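Local atomic coordinates of ulvan Lyase-PL25 (Pseudoalteromonas sp. PLSV, PDB entry 5UAM), a protein that cleaves ulvan, the sulfated cell-wall polysaccharide of green seaweeds, as a polysaccharide lyase of family PL25. Residues A[374-379]-A[385-390]; A[310-313]-A[317-320]. All coordinates share one frame; numbering follows the deposited sequence. Where two conformers were deposited one is given.

Contact 1: A[374-379]-A[385-390]; sequences RYLTTY and AVLSWW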
ATOM      1  N   ARG A 374       2.186   4.426  17.680  0.59 15.61           N
ATOM      2  CA  ARG A 374       2.939   3.173  17.675  0.59 16.22           C
ATOM      3  C   ARG A 374       3.144   2.743  16.236  0.59 15.00           C
ATOM      4  O   ARG A 374       2.171   2.613  15.489  0.59 16.20           O
ATOM      5  CB  ARG A 374       2.163   2.032  18.340  0.59 20.21           C
ATOM      6  CG  ARG A 374       1.975   2.070  19.824  0.59 28.40           C
ATOM      7  CD  ARG A 374       1.031   0.927  20.203  0.59 36.70           C
ATOM      8  NE  ARG A 374       1.713  -0.350  20.352  0.59 34.21           N
ATOM      9  CZ  ARG A 374       1.155  -1.547  20.148  0.59 28.15           C
ATOM     10  NH1 ARG A 374      -0.099  -1.662  19.734  0.59 21.06           N
ATOM     11  NH2 ARG A 374       1.866  -2.634  20.346  0.59 31.11           N
ATOM     12  N   TYR A 375       4.391   2.505  15.848  1.00 13.83           N
ATOM     13  CA  TYR A 375       4.703   1.914  14.555  1.00 12.68           C
ATOM     14  C   TYR A 375       5.052   0.452  14.739  1.00 13.34           C
ATOM     15  O   TYR A 375       5.727   0.084  15.705  1.00 16.34           O
ATOM     16  CB  TYR A 375       5.934   2.568  13.927  1.00 15.03           C
ATOM     17  CG  TYR A 375       5.657   3.821  13.133  1.00 13.07           C
ATOM     18  CD1 TYR A 375       5.498   5.040  13.766  1.00 14.08           C
ATOM     19  CD2 TYR A 375       5.543   3.779  11.755  1.00 12.04           C
ATOM     20  CE1 TYR A 375       5.231   6.184  13.041  1.00 13.96           C
ATOM     21  CE2 TYR A 375       5.292   4.914  11.014  1.00 13.48           C
ATOM     22  CZ  TYR A 375       5.127   6.119  11.659  1.00 13.62           C
ATOM     23  OH  TYR A 375       4.869   7.251  10.907  1.00 14.46           O
ATOM     24  N   LEU A 376       4.615  -0.366  13.798  1.00 13.37           N
ATOM     25  CA  LEU A 376       5.190  -1.690  13.609  1.00 12.95           C
ATOM     26  C   LEU A 376       6.053  -1.549  12.358  1.00 14.01           C
ATOM     27  O   LEU A 376       5.536  -1.337  11.249  1.00 14.54           O
ATOM     28  CB  LEU A 376       4.098  -2.748  13.486  1.00 14.23           C
ATOM     29  CG  LEU A 376       4.575  -4.195  13.427  1.00 16.23           C
ATOM     30  CD1 LEU A 376       5.537  -4.524  14.555  1.00 16.35           C
ATOM     31  CD2 LEU A 376       3.382  -5.152  13.492  1.00 16.13           C
ATOM     32  N   THR A 377       7.370  -1.564  12.554  1.00 14.71           N
ATOM     33  CA  THR A 377       8.302  -1.163  11.512  1.00 14.82           C
ATOM     34  C   THR A 377       9.349  -2.237  11.286  1.00 14.96           C
ATOM     35  O   THR A 377       9.786  -2.912  12.222  1.00 14.56           O
ATOM     36  CB  THR A 377       8.924   0.207  11.838  1.00 20.92           C
ATOM     37  OG1 THR A 377      10.034   0.487  10.969  1.00 21.99           O
ATOM     38  CG2 THR A 377       9.395   0.242  13.222  1.00 27.62           C
ATOM     39  N   THR A 378       9.733  -2.405  10.031  1.00 14.51           N
ATOM     40  CA  THR A 378      10.831  -3.302   9.709  1.00 14.72           C
ATOM     41  C   THR A 378      12.077  -2.518   9.323  1.00 15.79           C
ATOM     42  O   THR A 378      12.006  -1.485   8.650  1.00 15.94           O
ATOM     43  CB  THR A 378      10.467  -4.348   8.648  1.00 16.17           C
ATOM     44  OG1 THR A 378      11.565  -5.254   8.479  1.00 17.50           O
ATOM     45  CG2 THR A 378      10.188  -3.734   7.320  1.00 17.68           C
ATOM     46  N   TYR A 379      13.217  -3.047   9.739  1.00 14.47           N
ATOM     47  CA  TYR A 379      14.529  -2.492   9.461  1.00 15.29           C
ATOM     48  C   TYR A 379      15.496  -3.659   9.507  1.00 17.17           C
ATOM     49  O   TYR A 379      15.132  -4.758   9.915  1.00 17.32           O
ATOM     50  CB  TYR A 379      14.862  -1.384  10.472  1.00 17.20           C
ATOM     51  CG  TYR A 379      15.062  -1.856  11.893  1.00 17.91           C
ATOM     52  CD1 TYR A 379      13.993  -2.046  12.763  1.00 18.68           C
ATOM     53  CD2 TYR A 379      16.328  -2.099  12.370  1.00 20.55           C
ATOM     54  CE1 TYR A 379      14.214  -2.470  14.075  1.00 19.02           C
ATOM     55  CE2 TYR A 379      16.555  -2.535  13.668  1.00 25.22           C
ATOM     56  CZ  TYR A 379      15.493  -2.711  14.518  1.00 22.43           C
ATOM     57  OH  TYR A 379      15.729  -3.140  15.807  1.00 25.26           O
ATOM     58  N   ALA A 385      16.786  -9.350   9.493  1.00 18.06           N
ATOM     59  CA  ALA A 385      15.540  -8.617   9.342  1.00 18.81           C
ATOM     60  C   ALA A 385      14.843  -8.519  10.691  1.00 16.33           C
ATOM     61  O   ALA A 385      14.724  -9.518  11.401  1.00 16.87           O
ATOM     62  CB  ALA A 385      14.644  -9.377   8.366  1.00 18.90           C
ATOM     63  N   VAL A 386      14.378  -7.323  11.040  1.00 16.06           N
ATOM     64  CA  VAL A 386      13.706  -7.088  12.314  1.00 15.55           C
ATOM     65  C   VAL A 386      12.345  -6.466  12.032  1.00 15.73           C
ATOM     66  O   VAL A 386      12.218  -5.598  11.156  1.00 15.22           O
ATOM     67  CB  VAL A 386      14.536  -6.162  13.237  1.00 18.46           C
ATOM     68  CG1 VAL A 386      13.874  -6.054  14.598  1.00 19.79           C
ATOM     69  CG2 VAL A 386      15.989  -6.656  13.364  1.00 18.85           C
ATOM     70  N   LEU A 387      11.322  -6.908  12.763  1.00 14.21           N
ATOM     71  CA  LEU A 387      10.002  -6.277  12.765  1.00 14.38           C
ATOM     72  C   LEU A 387       9.653  -6.020  14.225  1.00 13.79           C
ATOM     73  O   LEU A 387       9.515  -6.974  15.005  1.00 15.69           O
ATOM     74  CB  LEU A 387       8.941  -7.164  12.096  1.00 14.75           C
ATOM     75  CG  LEU A 387       7.536  -6.568  12.016  1.00 14.69           C
ATOM     76  CD1 LEU A 387       7.529  -5.374  11.097  1.00 15.17           C
ATOM     77  CD2 LEU A 387       6.573  -7.587  11.490  1.00 20.32           C
ATOM     78  N   SER A 388       9.559  -4.748  14.619  1.00 13.47           N
ATOM     79  CA  SER A 388       9.368  -4.434  16.024  1.00 14.12           C
ATOM     80  C   SER A 388       8.474  -3.210  16.180  1.00 14.45           C
ATOM     81  O   SER A 388       8.303  -2.418  15.255  1.00 14.84           O
ATOM     82  CB  SER A 388      10.696  -4.221  16.736  1.00 18.00           C
ATOM     83  OG  SER A 388      11.401  -3.134  16.159  1.00 18.16           O
ATOM     84  N   TRP A 389       7.901  -3.102  17.372  1.00 16.05           N
ATOM     85  CA  TRP A 389       7.056  -1.972  17.734  1.00 17.73           C
ATOM     86  C   TRP A 389       7.911  -0.817  18.239  1.00 15.53           C
ATOM     87  O   TRP A 389       8.831  -1.008  19.039  1.00 18.49           O
ATOM     88  CB  TRP A 389       6.096  -2.380  18.847  1.00 17.73           C
ATOM     89  CG  TRP A 389       4.988  -3.310  18.403  1.00 18.48           C
ATOM     90  CD1 TRP A 389       4.945  -4.657  18.548  1.00 21.36           C
ATOM     91  CD2 TRP A 389       3.779  -2.941  17.723  1.00 18.79           C
ATOM     92  NE1 TRP A 389       3.775  -5.156  18.007  1.00 21.26           N
ATOM     93  CE2 TRP A 389       3.039  -4.119  17.513  1.00 20.37           C
ATOM     94  CE3 TRP A 389       3.242  -1.726  17.308  1.00 19.55           C
ATOM     95  CZ2 TRP A 389       1.791  -4.118  16.889  1.00 21.65           C
ATOM     96  CZ3 TRP A 389       1.995  -1.727  16.684  1.00 20.41           C
ATOM     97  CH2 TRP A 389       1.291  -2.919  16.487  1.00 21.00           C
ATOM     98  N   TRP A 390       7.592   0.391  17.782  1.00 16.05           N
ATOM     99  CA  TRP A 390       8.233   1.620  18.238  1.00 16.77           C
ATOM    100  C   TRP A 390       7.156   2.577  18.721  1.00 18.78           C
ATOM    101  O   TRP A 390       6.193   2.845  17.993  1.00 17.16           O
ATOM    102  CB  TRP A 390       9.028   2.254  17.094  1.00 18.79           C
ATOM    103  CG  TRP A 390      10.233   1.436  16.736  1.00 17.91           C
ATOM    104  CD1 TRP A 390      10.243   0.241  16.084  1.00 20.18           C
ATOM    105  CD2 TRP A 390      11.593   1.750  17.030  1.00 18.49           C
ATOM    106  NE1 TRP A 390      11.528  -0.209  15.949  1.00 22.12           N
ATOM    107  CE2 TRP A 390      12.384   0.692  16.520  1.00 20.75           C
ATOM    108  CE3 TRP A 390      12.225   2.819  17.664  1.00 19.75           C
ATOM    109  CZ2 TRP A 390      13.768   0.674  16.639  1.00 23.34           C
ATOM    110  CZ3 TRP A 390      13.606   2.795  17.794  1.00 22.92           C
ATOM    111  CH2 TRP A 390      14.362   1.728  17.280  1.00 22.08           C
TER

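Contact 2: A[310-313]-A[317-320]; sequences HLDA and PHIA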
ATOM      1  N   HIS A 310      -3.298   8.169   8.857  1.00 11.98           N
ATOM      2  CA  HIS A 310      -4.371   7.787   9.765  1.00 13.77           C
ATOM      3  C   HIS A 310      -4.725   8.979  10.634  1.00 13.01           C
ATOM      4  O   HIS A 310      -3.864   9.814  10.954  1.00 13.98           O
ATOM      5  CB  HIS A 310      -3.934   6.644  10.709  1.00 13.31           C
ATOM      6  CG  HIS A 310      -3.451   5.427   9.998  1.00 12.94           C
ATOM      7  ND1 HIS A 310      -4.310   4.562   9.362  1.00 13.95           N
ATOM      8  CD2 HIS A 310      -2.204   4.935   9.826  1.00 13.27           C
ATOM      9  CE1 HIS A 310      -3.600   3.583   8.813  1.00 13.88           C
ATOM     10  NE2 HIS A 310      -2.326   3.784   9.091  1.00 13.74           N
ATOM     11  N   LEU A 311      -5.999   9.058  11.024  1.00 15.17           N
ATOM     12  CA  LEU A 311      -6.448  10.130  11.902  1.00 14.15           C
ATOM     13  C   LEU A 311      -6.352   9.730  13.365  1.00 16.41           C
ATOM     14  O   LEU A 311      -6.640   8.587  13.728  1.00 17.38           O
ATOM     15  CB  LEU A 311      -7.904  10.481  11.625  1.00 15.70           C
ATOM     16  CG  LEU A 311      -8.233  10.913  10.202  1.00 16.79           C
ATOM     17  CD1 LEU A 311      -9.683  11.334  10.099  1.00 19.23           C
ATOM     18  CD2 LEU A 311      -7.333  12.046   9.733  1.00 17.39           C
ATOM     19  N   ASP A 312      -5.985  10.698  14.211  1.00 14.57           N
ATOM     20  CA  ASP A 312      -6.014  10.483  15.649  1.00 14.26           C
ATOM     21  C   ASP A 312      -7.440  10.676  16.177  1.00 16.32           C
ATOM     22  O   ASP A 312      -8.384  10.946  15.429  1.00 17.66           O
ATOM     23  CB  ASP A 312      -4.955  11.335  16.368  1.00 16.22           C
ATOM     24  CG  ASP A 312      -5.199  12.832  16.302  1.00 16.78           C
ATOM     25  OD1 ASP A 312      -6.356  13.280  16.208  1.00 16.90           O
ATOM     26  OD2 ASP A 312      -4.206  13.583  16.386  1.00 17.19           O
ATOM     27  N   ALA A 313      -7.590  10.494  17.491  1.00 18.28           N
ATOM     28  CA  ALA A 313      -8.897  10.520  18.134  1.00 20.37           C
ATOM     29  C   ALA A 313      -9.546  11.892  18.073  1.00 23.48           C
ATOM     30  O   ALA A 313     -10.765  12.005  18.263  1.00 25.51           O
ATOM     31  CB  ALA A 313      -8.747  10.097  19.593  1.00 25.00           C
ATOM     32  N   PRO A 317      -4.955  14.502  11.115  1.00 14.48           N
ATOM     33  CA  PRO A 317      -4.153  13.533  10.363  1.00 13.18           C
ATOM     34  C   PRO A 317      -2.707  13.436  10.818  1.00 13.38           C
ATOM     35  O   PRO A 317      -2.039  14.432  11.107  1.00 15.26           O
ATOM     36  CB  PRO A 317      -4.225  14.053   8.927  1.00 16.18           C
ATOM     37  CG  PRO A 317      -4.411  15.511   9.084  1.00 18.52           C
ATOM     38  CD  PRO A 317      -5.341  15.652  10.272  1.00 16.52           C
ATOM     39  N   HIS A 318      -2.242  12.192  10.827  1.00 13.31           N
ATOM     40  CA  HIS A 318      -0.856  11.798  10.978  1.00 11.68           C
ATOM     41  C   HIS A 318      -0.429  11.097   9.697  1.00 12.45           C
ATOM     42  O   HIS A 318      -1.228  10.413   9.035  1.00 12.88           O
ATOM     43  CB  HIS A 318      -0.732  10.816  12.131  1.00 12.72           C
ATOM     44  CG  HIS A 318      -1.010  11.412  13.465  1.00 14.42           C
ATOM     45  ND1 HIS A 318      -0.076  11.421  14.477  1.00 15.87           N
ATOM     46  CD2 HIS A 318      -2.112  12.023  13.961  1.00 16.15           C
ATOM     47  CE1 HIS A 318      -0.592  12.011  15.538  1.00 16.37           C
ATOM     48  NE2 HIS A 318      -1.831  12.375  15.255  1.00 16.87           N
ATOM     49  N   ILE A 319       0.844  11.257   9.360  1.00 13.15           N
ATOM     50  CA  ILE A 319       1.389  10.773   8.097  1.00 12.20           C
ATOM     51  C   ILE A 319       2.726  10.094   8.355  1.00 11.80           C
ATOM     52  O   ILE A 319       3.585  10.641   9.058  1.00 14.54           O
ATOM     53  CB  ILE A 319       1.584  11.938   7.114  1.00 13.65           C
ATOM     54  CG1 ILE A 319       0.235  12.589   6.771  1.00 14.84           C
ATOM     55  CG2 ILE A 319       2.280  11.472   5.839  1.00 17.16           C
ATOM     56  CD1 ILE A 319       0.359  13.847   5.932  1.00 15.75           C
ATOM     57  N   ALA A 320       2.905   8.912   7.760  1.00 11.96           N
ATOM     58  CA  ALA A 320       4.210   8.275   7.654  1.00 12.14           C
ATOM     59  C   ALA A 320       4.754   8.562   6.268  1.00 12.27           C
ATOM     60  O   ALA A 320       4.076   8.303   5.266  1.00 13.35           O
ATOM     61  CB  ALA A 320       4.091   6.768   7.852  1.00 12.70           C
TER

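Contact 1: A[374-379]-A[385-390]
Strands 374-379 and 385-390 run antiparallel, their axes 4.6 Å apart at the closest point and their directions at 161°, with Tyr375, Thr377 and Tyr379 forming hydrogen-bonded pairs with Trp390, Ser388 and Val386. Arg374 and Trp389 meet face to face. In one of the two conformers deposited for Arg374, the guanidinium lies flat on the indole, planes 12° apart, and CZ of Arg374 sits 3.6 Å from the centroid of the six-membered ring of Trp389. This is a cation-pi stack. The bend at chi3 (84°) folds the end of the arginine over the ring. NH2 of Arg374 also makes a salt bridge to Glu446, which should help fix the group's rotation. Leu376 covers the opposite face of the indole. Its CD1 lies 3.8 Å from the centroid of the five-membered ring of Trp389, over the face, a CH-pi contact. The same CD1 touches CG of Leu387, and the two leucines cross nearly at right angles. Thr378 is on this leucine face too. Its OG1 bonds to Val386 O at 2.8 Å, and Tyr379 N reaches the same oxygen at 3.1 Å from the opposite face of the carbonyl plane.

On the other side of the sheet, CB of Val386 lies 4.0 Å from the ring centroid of Tyr379, over its face. OG of Ser388 comes to the edge of that ring. Both this hydroxyl and OH of Tyr379 are hydrogen-bonded to Glu401, which ties them to the next strand. The pairing forms the central beta hairpin of a four-stranded antiparallel sheet, one blade of the beta-propeller.

Contact 2: A[310-313]-A[317-320]
Leu311 lays its CD2 methyl against Pro317, 3.6 Å from CA and 3.8 Å from CB of the proline. With CG beside the backbone N (chi1 -58°) and CD1 extended anti to CA, CD2 is the branch left beside Pro317. The two residues form a non-hydrogen-bonded antiparallel pair.

One step along, His310 and His318 form a hydrogen-bonded pair. His318 N gives a bond of 2.9 Å to His310 O, and His310 N gives one of 3.1 Å to His318 O. The imidazole of His310 is hydrogen-bonded to Asp364 and meets Phe365 edge-to-face, so it reaches the neighbouring sheet.

A side-chain bond joins Asp312 and His318. NE2 of His318 donates to OD2 of Asp312 over 2.9 Å, with an N-H...O angle of 153°. The oxygen lies at the edge of the ring, almost exactly in its plane. The carboxylate is met on its anti side, by a donor tilted out of the carboxylate plane, and that plane is turned 71° from the imidazole. The CA-CB bond of Asp312 points toward strand 317-320, and its first torsion then brings OD2 to NE2 of His318.

OD1 of Asp312 accepts from the backbone N of Gln314 and of Gln316, so the carboxylate binds the turn between the strands as well as the histidine. ND1 of His318 is hydrogen-bonded to NE2 of His339. Asp312 and His318 are both buried. The carboxylate probably polarises the imidazole and would favour a proton on NE2. The contact lies away from the catalytic and zinc-binding residues, so this chemistry is best read as structural, closing the hairpin through buried polar groups.

Overall arrangement
Contact 2 closes before contact 1 opens along the chain, and their centres are about 18 Å apart. Each belongs to a beta hairpin of a different four-stranded antiparallel sheet. Contact 2 joins the first two strands of the sheet 303-311, 317-324, 336-342 and 347-352. Contact 1 joins the middle two of the sheet 362-367, 373-381, 384-392 and 400-408. These are successive blades of the propeller. One place where the two contacts touch is Tyr375 OH on Ala320 CB, 3.2 Å apart. The same hydroxyl is hydrogen-bonded to His339 of the contact 2 sheet. The two hairpins therefore help join neighbouring blades, through polar as well as apolar groups.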